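Side-chain contacts in protein (7,8-dihydro-6-hydroxymethylpterin-pyrophosphokinase) (Haemophilus influenzae, PDB 1CBK), which probably catalyses the transfer of pyrophosphate from ATP to 6-hydroxymethyl-7,8-dihydropterin, a step in folate biosynthesis: residues F40-P45 against Q51-N56; D117-N120 against V124-P127. All coordinates share one frame; numbering follows the deposited sequence.

Contact 1. Residues F40-P45 against Q51-N56; sequences FYKSKP and QPDYVN. With ROI (7,8-dihydro-7,7-dimethyl-6-hydroxypterin), chain D.
S43 OG stands between its backbone N and carbonyl carbon (chi1 59°), while N56 CG lies anti to its own carbonyl carbon (chi1 -73°), and these settings bring the serine hydroxyl 2.9 Å from N56 OD1. The hydroxyl donates to this amide oxygen within its carbonyl plane and, as acceptor, receives ROI N2 at 2.9 Å. OD1 also accepts a hydrogen bond from the N3-H of ROI, and ND2 donates to ROI O4 at 2.8 Å in a nearly straight bond (171°). A second hydrogen bond from ND2, to L8 O, fixes the amide's rotation. Asparagine suits the place because it presents an acceptor and a donor side by side to the pterin edge.

These residues lie where two antiparallel strands of a ferredoxin-like sheet, 32-43 and 54-63, form a hairpin. Y54, whose flat ring matches the flat pterin, lays one face under it, ROI C8A sitting 3.5 Å above the ring centre. P45 presses CB against Q51 CG at 3.6 Å, proline ring and glutamine chain running alongside in opposite senses. On the face opposite S43 and Y54, K42 is long enough to reach D53, just before the strand, its NZ approaching OD2 on the anti side and somewhat out of the carboxylate plane (3.1 Å).

Contact 2. Residues D117-N120 against V124-P127; sequences DMHN and VIVP
M118 O points at the branched side chain of V124, with CB and CG1 each 3.4 Å away and CG2 somewhat farther. The contact seats the first turn of helix 122-131 on the beta turn 117-120 that precedes it; that turn is near type I and is closed by the backbone bond from N120 N to D117 O at 3.1 Å. No hydrogen bond crosses between the two segments, which meet through aliphatic carbons against carbonyl oxygens, and methyl against methyl.

The M118 chain bends at its thioether (chi3 76°), which swings CE to 3.8 Å from V124 CG2, the two side chains crossing at about a right angle. The flexible methionine also touches D97 and L99 of strand 95-101, and V124 touches L99, so turn and helix both pack against this edge strand. The CB of H119 points away from the helix residues, and its side chain touches P114 and L137. In the crystal assembly D117 OD1 forms a salt bridge with R121 of the second subunit. I125, longer than V124, fills the next place along: its CG1 lies 3.3 Å from H119 O, and its CD1 reaches H119 CB at 4.1 Å.

The two contacts follow one another along the chain, contact 1 first, yet their centres are only 14 Å apart. Contact 1 joins the neighbouring strands 32-43 and 54-63 of the five-stranded sheet; contact 2 leads into helix 122-131, which lies against that sheet, reaching L99 on the edge strand 95-101. The two contacts meet directly where Y41 CD1 packs on P127 CG at 3.8 Å, with V126 beside it. Between the segments of contact 2, F123 touches S43 and N56 and belongs to the pterin pocket, probably covering the ligand face turned from Y54, as in related enzymes. The hairpin and the start of the helix each supply part of the pterin pocket.

Contact 1. Residues F40-P45 against Q51-N56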
loop_
_atom_site.group_PDB
_atom_site.type_symbol
_atom_site.label_atom_id
_atom_site.label_comp_id
_atom_site.label_asym_id
_atom_site.label_seq_id
_atom_site.Cartn_x
_atom_site.Cartn_y
_atom_site.Cartn_z
ATOM N N PHE A 40 7.205 4.016 20.465
ATOM C CA PHE A 40 5.939 4.496 19.911
ATOM C C PHE A 40 6.333 5.704 19.043
ATOM O O PHE A 40 7.094 6.582 19.492
ATOM C CB PHE A 40 4.989 4.939 21.026
ATOM C CG PHE A 40 4.290 3.808 21.751
ATOM C CD1 PHE A 40 4.736 2.491 21.653
ATOM C CD2 PHE A 40 3.183 4.075 22.565
ATOM C CE1 PHE A 40 4.097 1.453 22.358
ATOM C CE2 PHE A 40 2.535 3.049 23.282
ATOM C CZ PHE A 40 2.993 1.739 23.177
ATOM N N TYR A 41 5.813 5.757 17.816
ATOM C CA TYR A 41 6.159 6.827 16.882
ATOM C C TYR A 41 4.917 7.582 16.496
ATOM O O TYR A 41 3.950 6.942 16.110
ATOM C CB TYR A 41 6.758 6.250 15.583
ATOM C CG TYR A 41 8.098 5.574 15.756
ATOM C CD1 TYR A 41 8.184 4.267 16.243
ATOM C CD2 TYR A 41 9.275 6.268 15.492
ATOM C CE1 TYR A 41 9.416 3.665 16.475
ATOM C CE2 TYR A 41 10.518 5.676 15.719
ATOM C CZ TYR A 41 10.576 4.385 16.211
ATOM O OH TYR A 41 11.795 3.814 16.483
ATOM N N LYS A 42 4.970 8.919 16.589
ATOM C CA LYS A 42 3.855 9.792 16.197
ATOM C C LYS A 42 4.145 10.105 14.723
ATOM O O LYS A 42 5.183 10.689 14.391
ATOM C CB LYS A 42 3.837 11.067 17.041
ATOM C CG LYS A 42 2.635 11.999 16.763
ATOM C CD LYS A 42 2.519 13.036 17.875
ATOM C CE LYS A 42 1.255 13.878 17.776
ATOM N NZ LYS A 42 1.428 15.099 16.930
ATOM N N SER A 43 3.220 9.739 13.847
ATOM C CA SER A 43 3.434 9.910 12.427
ATOM C C SER A 43 2.302 10.651 11.733
ATOM O O SER A 43 1.154 10.596 12.166
ATOM C CB SER A 43 3.586 8.518 11.798
ATOM O OG SER A 43 2.417 7.735 12.035
ATOM N N LYS A 44 2.636 11.307 10.624
ATOM C CA LYS A 44 1.685 12.048 9.810
ATOM C C LYS A 44 0.721 11.038 9.233
ATOM O O LYS A 44 1.131 9.938 8.829
ATOM C CB LYS A 44 2.456 12.733 8.685
ATOM C CG LYS A 44 1.620 13.563 7.737
ATOM C CD LYS A 44 2.463 14.139 6.600
ATOM C CE LYS A 44 1.795 15.379 6.009
ATOM N NZ LYS A 44 2.494 15.894 4.795
ATOM N N PRO A 45 -0.579 11.364 9.182
ATOM C CA PRO A 45 -1.556 10.425 8.629
ATOM C C PRO A 45 -1.325 10.063 7.157
ATOM O O PRO A 45 -0.902 10.905 6.366
ATOM C CB PRO A 45 -2.870 11.193 8.743
ATOM C CG PRO A 45 -2.647 12.101 9.863
ATOM C CD PRO A 45 -1.247 12.583 9.660
ATOM N N GLN A 51 -7.136 14.717 9.942
ATOM C CA GLN A 51 -7.340 13.744 11.025
ATOM C C GLN A 51 -6.117 13.851 11.917
ATOM O O GLN A 51 -5.086 14.397 11.490
ATOM C CB GLN A 51 -7.516 12.317 10.487
ATOM C CG GLN A 51 -6.306 11.729 9.806
ATOM C CD GLN A 51 -6.587 10.325 9.286
ATOM O OE1 GLN A 51 -7.060 9.461 10.028
ATOM N NE2 GLN A 51 -6.343 10.111 7.997
ATOM N N PRO A 52 -6.220 13.396 13.179
ATOM C CA PRO A 52 -5.031 13.521 14.022
ATOM C C PRO A 52 -3.871 12.622 13.577
ATOM O O PRO A 52 -4.073 11.619 12.875
ATOM C CB PRO A 52 -5.548 13.109 15.409
ATOM C CG PRO A 52 -7.054 13.351 15.328
ATOM C CD PRO A 52 -7.377 12.886 13.951
ATOM N N ASP A 53 -2.665 12.990 13.988
ATOM C CA ASP A 53 -1.482 12.194 13.705
ATOM C C ASP A 53 -1.670 10.864 14.432
ATOM O O ASP A 53 -2.289 10.810 15.507
ATOM C CB ASP A 53 -0.242 12.873 14.270
ATOM C CG ASP A 53 0.260 14.020 13.406
ATOM O OD1 ASP A 53 -0.276 14.242 12.297
ATOM O OD2 ASP A 53 1.215 14.688 13.854
ATOM N N TYR A 54 -1.072 9.808 13.889
ATOM C CA TYR A 54 -1.180 8.480 14.475
ATOM C C TYR A 54 -0.054 8.172 15.416
ATOM O O TYR A 54 0.984 8.844 15.385
ATOM C CB TYR A 54 -1.143 7.427 13.370
ATOM C CG TYR A 54 -2.442 7.265 12.633
ATOM C CD1 TYR A 54 -2.861 8.208 11.677
ATOM C CD2 TYR A 54 -3.254 6.170 12.887
ATOM C CE1 TYR A 54 -4.082 8.032 10.991
ATOM C CE2 TYR A 54 -4.466 5.992 12.214
ATOM C CZ TYR A 54 -4.871 6.914 11.274
ATOM O OH TYR A 54 -6.057 6.692 10.645
ATOM N N VAL A 55 -0.283 7.197 16.299
ATOM C CA VAL A 55 0.768 6.686 17.191
ATOM C C VAL A 55 0.894 5.221 16.695
ATOM O O VAL A 55 -0.121 4.507 16.571
ATOM C CB VAL A 55 0.437 6.784 18.700
ATOM C CG1 VAL A 55 1.599 6.203 19.532
ATOM C CG2 VAL A 55 0.251 8.245 19.095
ATOM N N ASN A 56 2.117 4.844 16.310
ATOM C CA ASN A 56 2.414 3.534 15.749
ATOM C C ASN A 56 3.504 2.756 16.465
ATOM O O ASN A 56 4.406 3.335 17.051
ATOM C CB ASN A 56 2.851 3.684 14.279
ATOM C CG ASN A 56 1.697 4.013 13.352
ATOM O OD1 ASN A 56 1.565 5.142 12.893
ATOM N ND2 ASN A 56 0.888 3.021 13.038
HETATM N N1 ROI D . -1.543 6.650 8.969
HETATM C C2 ROI D . -0.565 6.505 9.927
HETATM N N2 ROI D . 0.376 7.483 10.022
HETATM N N3 ROI D . -0.505 5.442 10.766
HETATM C C4 ROI D . -1.403 4.435 10.707
HETATM O O4 ROI D . -1.382 3.477 11.497
HETATM C C4A ROI D . -2.422 4.490 9.701
HETATM N N5 ROI D . -3.294 3.530 9.595
HETATM C C6 ROI D . -4.306 3.514 8.657
HETATM C C7 ROI D . -4.316 4.605 7.553
HETATM C C16 ROI D . -3.690 4.050 6.215
HETATM C C15 ROI D . -5.733 5.154 7.340
HETATM N N8 ROI D . -3.435 5.765 7.887
HETATM C C8A ROI D . -2.436 5.684 8.839
HETATM O O9 ROI D . -5.151 2.571 8.779
#

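Contact 2. Residues D117-N120 against V124-P127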
loop_
_atom_site.group_PDB
_atom_site.type_symbol
_atom_site.label_atom_id
_atom_site.label_comp_id
_atom_site.label_asym_id
_atom_site.label_seq_id
_atom_site.Cartn_x
_atom_site.Cartn_y
_atom_site.Cartn_z
ATOM N N ASP A 117 2.120 -3.637 0.770
ATOM C CA ASP A 117 1.935 -2.179 0.828
ATOM C C ASP A 117 2.439 -1.634 2.157
ATOM O O ASP A 117 2.877 -0.482 2.234
ATOM C CB ASP A 117 0.468 -1.784 0.655
ATOM C CG ASP A 117 0.031 -1.811 -0.780
ATOM O OD1 ASP A 117 0.826 -1.387 -1.660
ATOM O OD2 ASP A 117 -1.121 -2.231 -1.016
ATOM N N MET A 118 2.438 -2.488 3.179
ATOM C CA MET A 118 2.880 -2.092 4.500
ATOM C C MET A 118 4.388 -1.932 4.595
ATOM O O MET A 118 4.883 -1.144 5.399
ATOM C CB MET A 118 2.277 -3.004 5.563
ATOM C CG MET A 118 0.748 -2.859 5.551
ATOM S SD MET A 118 -0.136 -3.491 6.959
ATOM C CE MET A 118 0.207 -2.268 8.092
ATOM N N HIS A 119 5.097 -2.521 3.637
ATOM C CA HIS A 119 6.550 -2.377 3.603
ATOM C C HIS A 119 6.937 -1.025 3.007
ATOM O O HIS A 119 8.104 -0.630 3.069
ATOM C CB HIS A 119 7.183 -3.528 2.836
ATOM C CG HIS A 119 6.801 -4.879 3.363
ATOM N ND1 HIS A 119 7.113 -6.047 2.703
ATOM C CD2 HIS A 119 6.134 -5.245 4.491
ATOM C CE1 HIS A 119 6.658 -7.077 3.397
ATOM N NE2 HIS A 119 6.059 -6.617 4.485
ATOM N N ASN A 120 5.952 -0.311 2.444
ATOM C CA ASN A 120 6.164 1.034 1.886
ATOM C C ASN A 120 5.718 2.088 2.888
ATOM O O ASN A 120 5.702 3.278 2.580
ATOM C CB ASN A 120 5.382 1.206 0.582
ATOM C CG ASN A 120 5.997 0.420 -0.570
ATOM O OD1 ASN A 120 7.193 0.130 -0.548
ATOM N ND2 ASN A 120 5.189 0.059 -1.571
ATOM N N VAL A 124 5.645 1.538 9.746
ATOM C CA VAL A 124 5.652 0.105 9.876
ATOM C C VAL A 124 7.121 -0.349 9.833
ATOM O O VAL A 124 7.604 -1.039 10.746
ATOM C CB VAL A 124 4.910 -0.568 8.719
ATOM C CG1 VAL A 124 5.213 -2.073 8.700
ATOM C CG2 VAL A 124 3.424 -0.365 8.844
ATOM N N ILE A 125 7.848 0.080 8.795
ATOM C CA ILE A 125 9.238 -0.352 8.609
ATOM C C ILE A 125 10.259 0.197 9.583
ATOM O O ILE A 125 11.177 -0.534 9.984
ATOM C CB ILE A 125 9.715 -0.152 7.150
ATOM C CG1 ILE A 125 8.884 -1.033 6.206
ATOM C CG2 ILE A 125 11.247 -0.428 6.999
ATOM C CD1 ILE A 125 9.050 -2.541 6.405
ATOM N N VAL A 126 10.120 1.459 9.979
ATOM C CA VAL A 126 11.076 2.036 10.922
ATOM C C VAL A 126 11.015 1.313 12.283
ATOM O O VAL A 126 12.073 0.976 12.855
ATOM C CB VAL A 126 10.920 3.569 11.037
ATOM C CG1 VAL A 126 11.654 4.111 12.250
ATOM C CG2 VAL A 126 11.406 4.219 9.747
ATOM N N PRO A 127 9.793 1.118 12.848
ATOM C CA PRO A 127 9.642 0.418 14.141
ATOM C C PRO A 127 10.106 -1.066 14.017
ATOM O O PRO A 127 10.712 -1.601 14.938
ATOM C CB PRO A 127 8.128 0.470 14.418
ATOM C CG PRO A 127 7.634 1.580 13.628
ATOM C CD PRO A 127 8.547 1.806 12.455
#